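Local coordinates for protein phenolpthiocerol synthesis type-I polyketide synthase ppsA (Mycobacterium bovis, PDB 7AKC) that probably helps build the lipid core of phthiocerols and phenolphthiocerols from malonyl and methylmalonyl units, the crystallised piece being its acyltransferase domain, at residues A[83-88]-A[129-134]; A[111-116]-A[211-216]; A[220-225]-A[259-264]. All coordinates share one frame; numbering follows the deposited sequence.

Overall arrangement
The three contacts lie within one acyltransferase domain, and contact 2 holds the Ser112–His214 pair, probably its active site as in related acyltransferases. Contact 1, between 83-88 and 129-134, has its centre about 13 Å from that of contact 2; Val116 joins them, its CG1 lying 3.3 Å from Gly130 O. Contact 3, between 220-225 and 259-264, is centred about 10 Å from contact 2. It reaches the same site through its second helix, where His214 N hydrogen-bonds to Met264 O (2.8 Å) and Glu115 OE1 hydrogen-bonds to His259 NE2 (2.6 Å). Contacts 1 and 3, about 16 Å apart between centres, meet where Val133 packs on Trp260.

Contact 1. Residues A[83-88]-A[129-134]; sequences IQLGLI and EGLRVT
Ile88 and Leu131 make a close apolar contact between the two helices, CG2 of Ile88 lying 3.6 Å from CD2 of Leu131 as the side chains cross obliquely. The same Leu131 methyl is met less closely by Leu85 CD2, at 4.3 Å. Leu85 CD2 also lies 3.9 Å from Thr134 CG2, the two side chains sliding past each other in opposite directions. That threonine methyl, anti to its own backbone N, reaches in as well to Gln84, 3.8 Å from CB, and it comes equally near the Gln84 carbonyl oxygen. The segments belong to helices 79-100 and 127-141 of the acyltransferase domain, which pack nearly antiparallel (155° between the segment directions) with their axes 10.1 Å apart at closest approach. Gly130 offers only backbone on this face: extended through CG1 (chi2 176°), Ile88 brings CD1 4.3 Å from Gly130 C. The Thr134 hydroxyl is bonded within its own helix. Its OG1 donates to Gly130 O at 2.8 Å from above the carbonyl plane, and Thr134 N donates to the same oxygen. Gly130 O is thus gripped by two donors, and the hydroxyl's bond to it holds the Thr134 side chain with its methyl facing helix 79-100. Val116 and Ala117 of helix 115-121 pack against Ile88, and Val116 also touches Thr134.

Contact 2. Residues A[111-116]-A[211-216]; sequences HSMGEV and VAPHNP
Ser112 and His214 form a buried polar contact near the centre of the domain, between the turn that leads from strand 107-110 into helix 115-121 and the loop after strand 204-207. The turn carries a Gly-His-Ser-Met-Gly sequence that fits a nucleophile elbow, and the pair is consistent with the serine–histidine dyad of polyketide synthase acyltransferases. Ser112 has the strained backbone expected of such an elbow (phi 53°, psi -129°). Its OG, anti to the backbone N (chi1 178°), meets the edge of the His214 ring in the ring plane and hydrogen-bonds to NE2 at 2.7 Å; either atom could be the donor. Across the ring, ND1 is held by the main-chain oxygen of Asn266, so bonds at both nitrogens fix the imidazole's rotation. Met113, bent along its chain, brings CE to 3.8 Å from His214 CE1 and 4.0 Å from Pro213 CB. Pro213 CB in turn lies over one face of the imidazole, offset toward its rim. Asn215 braces the loop from within: its ND2 donates to two carbonyls, Ala212 O at 2.8 Å and Pro213 O at 2.9 Å, coming from above each carbonyl plane.

Contact 3. Residues A[220-225]-A[259-264]; sequences ALQPAM and HWATNM
Gln222 reaches Ala261 with CG anti to its carbonyl carbon (chi1 -64°) and the chain extended beyond, while Met264 has CG in the crowded position between its backbone N and carbonyl carbon (chi1 75°) and SD, anti beyond it, meeting Met225. The glutamine NE2 donates to Ala261 O at 2.9 Å in a nearly straight bond (174° at the hydrogen). The oxygen lies in the plane of the amide, yet the amide nitrogen stands well above the carbonyl plane of Ala261. Beside this bond, apolar groups meet: Met225 CB rests on Ala261 CB at 3.8 Å. Met225 CG lies 3.6 Å from Met264 SD; bends at chi2 and chi3 carry its CE to 3.6 Å from Trp260 CB. Leu221 CD1 adds a looser touch on Met264 CE at 4.2 Å, the two side chains crossing at about a right angle. The contact thus joins helices 222-228 and 257-265, between which the chain passes through edge strand 240-242 of the parallel sheet. Helix 127-141 flanks it: Met141 touches Leu221, Leu140 and Arg137 touch Met225, and Arg137 also touches Met264, while the Trp260 side chain packs on helix 115-121.

Contact 1. Residues A[83-88]-A[129-134]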
loop_
_atom_site.group_PDB
_atom_site.type_symbol
_atom_site.label_atom_id
_atom_site.label_comp_id
_atom_site.label_asym_id
_atom_site.label_seq_id
_atom_site.Cartn_x
_atom_site.Cartn_y
_atom_site.Cartn_z
ATOM N N ILE A 83 -7.156 -12.426 8.037
ATOM C CA ILE A 83 -5.893 -12.249 7.303
ATOM C C ILE A 83 -5.276 -10.858 7.535
ATOM O O ILE A 83 -4.083 -10.769 7.854
ATOM C CB ILE A 83 -6.054 -12.608 5.806
ATOM C CG1 ILE A 83 -6.041 -14.129 5.630
ATOM C CG2 ILE A 83 -4.974 -11.951 4.915
ATOM C CD1 ILE A 83 -6.855 -14.658 4.444
ATOM N N GLN A 84 -6.080 -9.786 7.421
ATOM C CA GLN A 84 -5.564 -8.427 7.630
ATOM C C GLN A 84 -5.108 -8.195 9.068
ATOM O O GLN A 84 -4.133 -7.487 9.282
ATOM C CB GLN A 84 -6.577 -7.357 7.178
ATOM C CG GLN A 84 -6.838 -7.341 5.669
ATOM C CD GLN A 84 -5.595 -7.069 4.866
ATOM O OE1 GLN A 84 -4.721 -6.290 5.267
ATOM N NE2 GLN A 84 -5.472 -7.689 3.720
ATOM N N LEU A 85 -5.749 -8.863 10.056
ATOM C CA LEU A 85 -5.353 -8.750 11.455
ATOM C C LEU A 85 -4.013 -9.453 11.732
ATOM O O LEU A 85 -3.153 -8.886 12.426
ATOM C CB LEU A 85 -6.458 -9.252 12.385
ATOM C CG LEU A 85 -7.665 -8.316 12.465
ATOM C CD1 LEU A 85 -8.836 -8.997 13.179
ATOM C CD2 LEU A 85 -7.284 -6.988 13.130
ATOM N N GLY A 86 -3.815 -10.633 11.144
ATOM C CA GLY A 86 -2.541 -11.335 11.249
ATOM C C GLY A 86 -1.440 -10.542 10.547
ATOM O O GLY A 86 -0.306 -10.486 11.037
ATOM N N LEU A 87 -1.769 -9.893 9.408
ATOM C CA LEU A 87 -0.784 -9.064 8.712
ATOM C C LEU A 87 -0.284 -7.897 9.583
ATOM O O LEU A 87 0.929 -7.829 9.845
ATOM C CB LEU A 87 -1.321 -8.585 7.358
ATOM C CG LEU A 87 -1.309 -9.655 6.267
ATOM C CD1 LEU A 87 -2.062 -9.205 5.024
ATOM C CD2 LEU A 87 0.103 -10.035 5.911
ATOM N N ILE A 88 -1.188 -7.036 10.108
ATOM C CA ILE A 88 -0.748 -5.914 10.958
ATOM C C ILE A 88 -0.134 -6.399 12.291
ATOM O O ILE A 88 0.796 -5.774 12.796
ATOM C CB ILE A 88 -1.836 -4.835 11.178
ATOM C CG1 ILE A 88 -1.259 -3.582 11.880
ATOM C CG2 ILE A 88 -3.045 -5.415 11.921
ATOM C CD1 ILE A 88 -2.201 -2.441 12.052
ATOM N N GLU A 129 -5.970 1.460 18.117
ATOM C CA GLU A 129 -6.654 2.260 17.095
ATOM C C GLU A 129 -6.386 1.730 15.696
ATOM O O GLU A 129 -7.304 1.698 14.889
ATOM C CB GLU A 129 -6.284 3.752 17.186
ATOM C CG GLU A 129 -7.151 4.523 18.167
ATOM C CD GLU A 129 -6.679 5.925 18.503
ATOM O OE1 GLU A 129 -5.570 6.306 18.067
ATOM O OE2 GLU A 129 -7.407 6.630 19.242
ATOM N N GLY A 130 -5.162 1.272 15.444
ATOM C CA GLY A 130 -4.778 0.688 14.166
ATOM C C GLY A 130 -5.552 -0.598 13.935
ATOM O O GLY A 130 -6.142 -0.792 12.873
ATOM N N LEU A 131 -5.623 -1.449 14.967
ATOM C CA LEU A 131 -6.391 -2.690 14.890
ATOM C C LEU A 131 -7.879 -2.422 14.714
ATOM O O LEU A 131 -8.558 -3.217 14.079
ATOM C CB LEU A 131 -6.185 -3.566 16.138
ATOM C CG LEU A 131 -4.763 -4.062 16.395
ATOM C CD1 LEU A 131 -4.696 -4.884 17.640
ATOM C CD2 LEU A 131 -4.217 -4.833 15.222
ATOM N N ARG A 132 -8.382 -1.307 15.252
ATOM C CA ARG A 132 -9.784 -0.939 15.136
ATOM C C ARG A 132 -10.059 -0.486 13.707
ATOM O O ARG A 132 -11.058 -0.909 13.122
ATOM C CB ARG A 132 -10.125 0.180 16.109
ATOM C CG ARG A 132 -11.626 0.404 16.263
ATOM C CD ARG A 132 -11.842 1.855 16.616
ATOM N NE ARG A 132 -13.236 2.271 16.474
ATOM C CZ ARG A 132 -13.665 3.512 16.691
ATOM N NH1 ARG A 132 -14.952 3.807 16.569
ATOM N NH2 ARG A 132 -12.808 4.469 17.040
ATOM N N VAL A 133 -9.151 0.302 13.105
ATOM C CA VAL A 133 -9.314 0.690 11.700
ATOM C C VAL A 133 -9.290 -0.572 10.818
ATOM O O VAL A 133 -10.168 -0.744 9.988
ATOM C CB VAL A 133 -8.248 1.720 11.245
ATOM C CG1 VAL A 133 -8.319 1.947 9.739
ATOM C CG2 VAL A 133 -8.430 3.031 11.983
ATOM N N THR A 134 -8.357 -1.491 11.107
ATOM C CA THR A 134 -8.197 -2.732 10.360
ATOM C C THR A 134 -9.454 -3.562 10.404
ATOM O O THR A 134 -9.970 -3.901 9.353
ATOM C CB THR A 134 -6.970 -3.523 10.858
ATOM O OG1 THR A 134 -5.818 -2.674 10.774
ATOM C CG2 THR A 134 -6.731 -4.772 10.019
#

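Contact 2. Residues A[111-116]-A[211-216]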
loop_
_atom_site.group_PDB
_atom_site.type_symbol
_atom_site.label_atom_id
_atom_site.label_comp_id
_atom_site.label_asym_id
_atom_site.label_seq_id
_atom_site.Cartn_x
_atom_site.Cartn_y
_atom_site.Cartn_z
ATOM N N HIS A 111 2.022 1.105 2.124
ATOM C CA HIS A 111 1.498 0.801 0.797
ATOM C C HIS A 111 0.091 0.219 0.969
ATOM O O HIS A 111 -0.097 -0.764 1.698
ATOM C CB HIS A 111 2.440 -0.217 0.158
ATOM C CG HIS A 111 1.980 -0.860 -1.105
ATOM N ND1 HIS A 111 1.100 -1.949 -1.084
ATOM C CD2 HIS A 111 2.401 -0.665 -2.377
ATOM C CE1 HIS A 111 0.973 -2.329 -2.351
ATOM N NE2 HIS A 111 1.723 -1.573 -3.164
ATOM N N SER A 112 -0.913 0.842 0.316
ATOM C CA SER A 112 -2.286 0.381 0.353
ATOM C C SER A 112 -2.790 0.195 1.822
ATOM O O SER A 112 -2.569 1.072 2.656
ATOM C CB SER A 112 -2.432 -0.873 -0.532
ATOM O OG SER A 112 -3.749 -1.418 -0.519
ATOM N N MET A 113 -3.365 -0.951 2.161
ATOM C CA MET A 113 -3.831 -1.246 3.512
ATOM C C MET A 113 -2.710 -1.174 4.577
ATOM O O MET A 113 -2.998 -1.021 5.759
ATOM C CB MET A 113 -4.559 -2.595 3.531
ATOM C CG MET A 113 -5.585 -2.761 2.415
ATOM S SD MET A 113 -7.102 -1.817 2.692
ATOM C CE MET A 113 -6.770 -0.306 1.648
ATOM N N GLY A 114 -1.451 -1.185 4.146
ATOM C CA GLY A 114 -0.281 -1.088 5.009
ATOM C C GLY A 114 -0.085 0.269 5.663
ATOM O O GLY A 114 0.716 0.392 6.594
ATOM N N GLU A 115 -0.771 1.316 5.153
ATOM C CA GLU A 115 -0.654 2.665 5.725
ATOM C C GLU A 115 -1.214 2.704 7.161
ATOM O O GLU A 115 -0.762 3.518 7.958
ATOM C CB GLU A 115 -1.320 3.716 4.815
ATOM C CG GLU A 115 -1.156 5.131 5.343
ATOM C CD GLU A 115 -1.126 6.142 4.217
ATOM O OE1 GLU A 115 -1.999 7.035 4.219
ATOM O OE2 GLU A 115 -0.230 6.054 3.348
ATOM N N VAL A 116 -2.142 1.797 7.528
ATOM C CA VAL A 116 -2.613 1.737 8.930
ATOM C C VAL A 116 -1.432 1.393 9.843
ATOM O O VAL A 116 -1.180 2.109 10.825
ATOM C CB VAL A 116 -3.781 0.750 9.148
ATOM C CG1 VAL A 116 -4.048 0.546 10.643
ATOM C CG2 VAL A 116 -5.031 1.248 8.458
ATOM N N VAL A 211 -10.177 -8.839 -1.325
ATOM C CA VAL A 211 -11.093 -7.764 -1.798
ATOM C C VAL A 211 -10.196 -6.703 -2.439
ATOM O O VAL A 211 -9.221 -6.312 -1.824
ATOM C CB VAL A 211 -11.926 -7.124 -0.674
ATOM C CG1 VAL A 211 -12.737 -5.939 -1.176
ATOM C CG2 VAL A 211 -12.832 -8.115 0.028
ATOM N N ALA A 212 -10.542 -6.276 -3.641
ATOM C CA ALA A 212 -9.717 -5.279 -4.350
ATOM C C ALA A 212 -10.099 -3.875 -3.908
ATOM O O ALA A 212 -11.218 -3.451 -4.136
ATOM C CB ALA A 212 -9.850 -5.446 -5.831
ATOM N N PRO A 213 -9.173 -3.131 -3.282
ATOM C CA PRO A 213 -9.439 -1.766 -2.956
ATOM C C PRO A 213 -8.963 -0.862 -4.106
ATOM O O PRO A 213 -8.682 -1.360 -5.157
ATOM C CB PRO A 213 -8.633 -1.606 -1.657
ATOM C CG PRO A 213 -7.643 -2.755 -1.600
ATOM C CD PRO A 213 -7.844 -3.558 -2.863
ATOM N N HIS A 214 -8.938 0.449 -3.890
ATOM C CA HIS A 214 -8.376 1.407 -4.881
ATOM C C HIS A 214 -9.137 1.379 -6.206
ATOM O O HIS A 214 -8.494 1.491 -7.247
ATOM C CB HIS A 214 -6.860 1.261 -4.980
ATOM C CG HIS A 214 -6.258 1.035 -3.645
ATOM N ND1 HIS A 214 -6.381 1.947 -2.632
ATOM C CD2 HIS A 214 -5.604 -0.021 -3.133
ATOM C CE1 HIS A 214 -5.799 1.484 -1.556
ATOM N NE2 HIS A 214 -5.331 0.287 -1.837
ATOM N N ASN A 215 -10.458 1.291 -6.116
ATOM C CA ASN A 215 -11.312 1.269 -7.329
ATOM C C ASN A 215 -12.723 1.719 -6.930
ATOM O O ASN A 215 -13.001 1.745 -5.738
ATOM C CB ASN A 215 -11.204 -0.078 -8.053
ATOM C CG ASN A 215 -11.906 -1.197 -7.320
ATOM O OD1 ASN A 215 -13.091 -1.416 -7.517
ATOM N ND2 ASN A 215 -11.178 -1.908 -6.482
ATOM N N PRO A 216 -13.607 2.084 -7.883
ATOM C CA PRO A 216 -14.937 2.602 -7.555
ATOM C C PRO A 216 -15.847 1.739 -6.670
ATOM O O PRO A 216 -16.777 2.250 -6.136
ATOM C CB PRO A 216 -15.582 2.794 -8.936
ATOM C CG PRO A 216 -14.423 3.084 -9.836
ATOM C CD PRO A 216 -13.358 2.146 -9.325
#

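Contact 3. Residues A[220-225]-A[259-264]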
loop_
_atom_site.group_PDB
_atom_site.type_symbol
_atom_site.label_atom_id
_atom_site.label_comp_id
_atom_site.label_asym_id
_atom_site.label_seq_id
_atom_site.Cartn_x
_atom_site.Cartn_y
_atom_site.Cartn_z
ATOM N N ALA A 220 -18.900 3.015 -2.203
ATOM C CA ALA A 220 -20.085 2.710 -1.372
ATOM C C ALA A 220 -19.741 2.419 0.091
ATOM O O ALA A 220 -20.650 2.489 0.889
ATOM C CB ALA A 220 -20.862 1.580 -1.986
ATOM N N LEU A 221 -18.484 2.109 0.409
ATOM C CA LEU A 221 -18.062 1.791 1.798
ATOM C C LEU A 221 -17.555 3.043 2.529
ATOM O O LEU A 221 -17.343 2.957 3.739
ATOM C CB LEU A 221 -16.963 0.729 1.771
ATOM C CG LEU A 221 -17.211 -0.496 0.897
ATOM C CD1 LEU A 221 -16.023 -1.432 0.967
ATOM C CD2 LEU A 221 -18.473 -1.220 1.320
ATOM N N GLN A 222 -17.371 4.145 1.816
ATOM C CA GLN A 222 -16.784 5.355 2.446
ATOM C C GLN A 222 -17.758 5.957 3.478
ATOM O O GLN A 222 -17.257 6.312 4.536
ATOM C CB GLN A 222 -16.334 6.366 1.395
ATOM C CG GLN A 222 -15.209 5.875 0.504
ATOM C CD GLN A 222 -14.832 6.943 -0.489
ATOM O OE1 GLN A 222 -15.666 7.442 -1.235
ATOM N NE2 GLN A 222 -13.567 7.321 -0.487
ATOM N N PRO A 223 -19.100 6.081 3.267
ATOM C CA PRO A 223 -19.935 6.644 4.342
ATOM C C PRO A 223 -19.843 5.840 5.628
ATOM O O PRO A 223 -19.767 6.434 6.708
ATOM C CB PRO A 223 -21.347 6.621 3.746
ATOM C CG PRO A 223 -21.125 6.686 2.268
ATOM C CD PRO A 223 -19.911 5.792 2.066
ATOM N N ALA A 224 -19.831 4.503 5.524
ATOM C CA ALA A 224 -19.725 3.604 6.680
ATOM C C ALA A 224 -18.401 3.846 7.402
ATOM O O ALA A 224 -18.383 3.977 8.631
ATOM N N MET A 225 -17.307 4.001 6.645
ATOM C CA MET A 225 -15.992 4.269 7.215
ATOM C C MET A 225 -15.989 5.571 7.985
ATOM O O MET A 225 -15.519 5.600 9.121
ATOM C CB MET A 225 -14.904 4.294 6.132
ATOM C CG MET A 225 -14.595 2.908 5.608
ATOM S SD MET A 225 -13.474 1.962 6.691
ATOM C CE MET A 225 -11.976 2.960 6.561
ATOM N N HIS A 259 -9.434 10.294 6.304
ATOM C CA HIS A 259 -8.206 9.756 5.736
ATOM C C HIS A 259 -8.349 8.259 5.393
ATOM O O HIS A 259 -7.956 7.878 4.299
ATOM C CB HIS A 259 -7.003 9.945 6.667
ATOM C CG HIS A 259 -5.727 9.446 6.050
ATOM N ND1 HIS A 259 -5.046 10.196 5.112
ATOM C CD2 HIS A 259 -5.093 8.262 6.209
ATOM C CE1 HIS A 259 -4.008 9.458 4.744
ATOM N NE2 HIS A 259 -3.994 8.290 5.389
ATOM N N TRP A 260 -8.870 7.418 6.305
ATOM C CA TRP A 260 -8.992 5.975 6.004
ATOM C C TRP A 260 -10.043 5.659 4.941
ATOM O O TRP A 260 -9.796 4.802 4.077
ATOM C CB TRP A 260 -9.185 5.152 7.299
ATOM C CG TRP A 260 -8.055 5.392 8.264
ATOM C CD1 TRP A 260 -8.126 6.011 9.483
ATOM C CD2 TRP A 260 -6.659 5.152 8.015
ATOM N NE1 TRP A 260 -6.861 6.151 10.018
ATOM C CE2 TRP A 260 -5.942 5.634 9.134
ATOM C CE3 TRP A 260 -5.941 4.627 6.926
ATOM C CZ2 TRP A 260 -4.550 5.607 9.189
ATOM C CZ3 TRP A 260 -4.569 4.555 7.010
ATOM C CH2 TRP A 260 -3.886 5.061 8.121
ATOM N N ALA A 261 -11.153 6.428 4.907
ATOM C CA ALA A 261 -12.170 6.287 3.842
ATOM C C ALA A 261 -11.569 6.688 2.485
ATOM O O ALA A 261 -11.822 6.033 1.468
ATOM C CB ALA A 261 -13.376 7.171 4.149
ATOM N N THR A 262 -10.733 7.739 2.477
ATOM C CA THR A 262 -10.103 8.199 1.245
ATOM C C THR A 262 -9.028 7.243 0.773
ATOM O O THR A 262 -8.934 6.944 -0.421
ATOM C CB THR A 262 -9.560 9.617 1.453
ATOM O OG1 THR A 262 -10.654 10.513 1.646
ATOM C CG2 THR A 262 -8.678 10.092 0.296
ATOM N N ASN A 263 -8.204 6.763 1.717
ATOM C CA ASN A 263 -7.085 5.857 1.450
ATOM C C ASN A 263 -7.516 4.555 0.766
ATOM O O ASN A 263 -6.832 4.072 -0.148
ATOM C CB ASN A 263 -6.294 5.585 2.746
ATOM C CG ASN A 263 -5.376 4.407 2.654
ATOM O OD1 ASN A 263 -5.779 3.270 2.956
ATOM N ND2 ASN A 263 -4.176 4.635 2.140
ATOM N N MET A 264 -8.656 4.021 1.189
ATOM C CA MET A 264 -9.150 2.738 0.619
ATOM C C MET A 264 -9.625 2.906 -0.836
ATOM O O MET A 264 -9.616 1.910 -1.546
ATOM C CB MET A 264 -10.279 2.167 1.488
ATOM C CG MET A 264 -11.598 2.865 1.332
ATOM S SD MET A 264 -12.797 2.303 2.551
ATOM C CE MET A 264 -12.614 0.530 2.399
#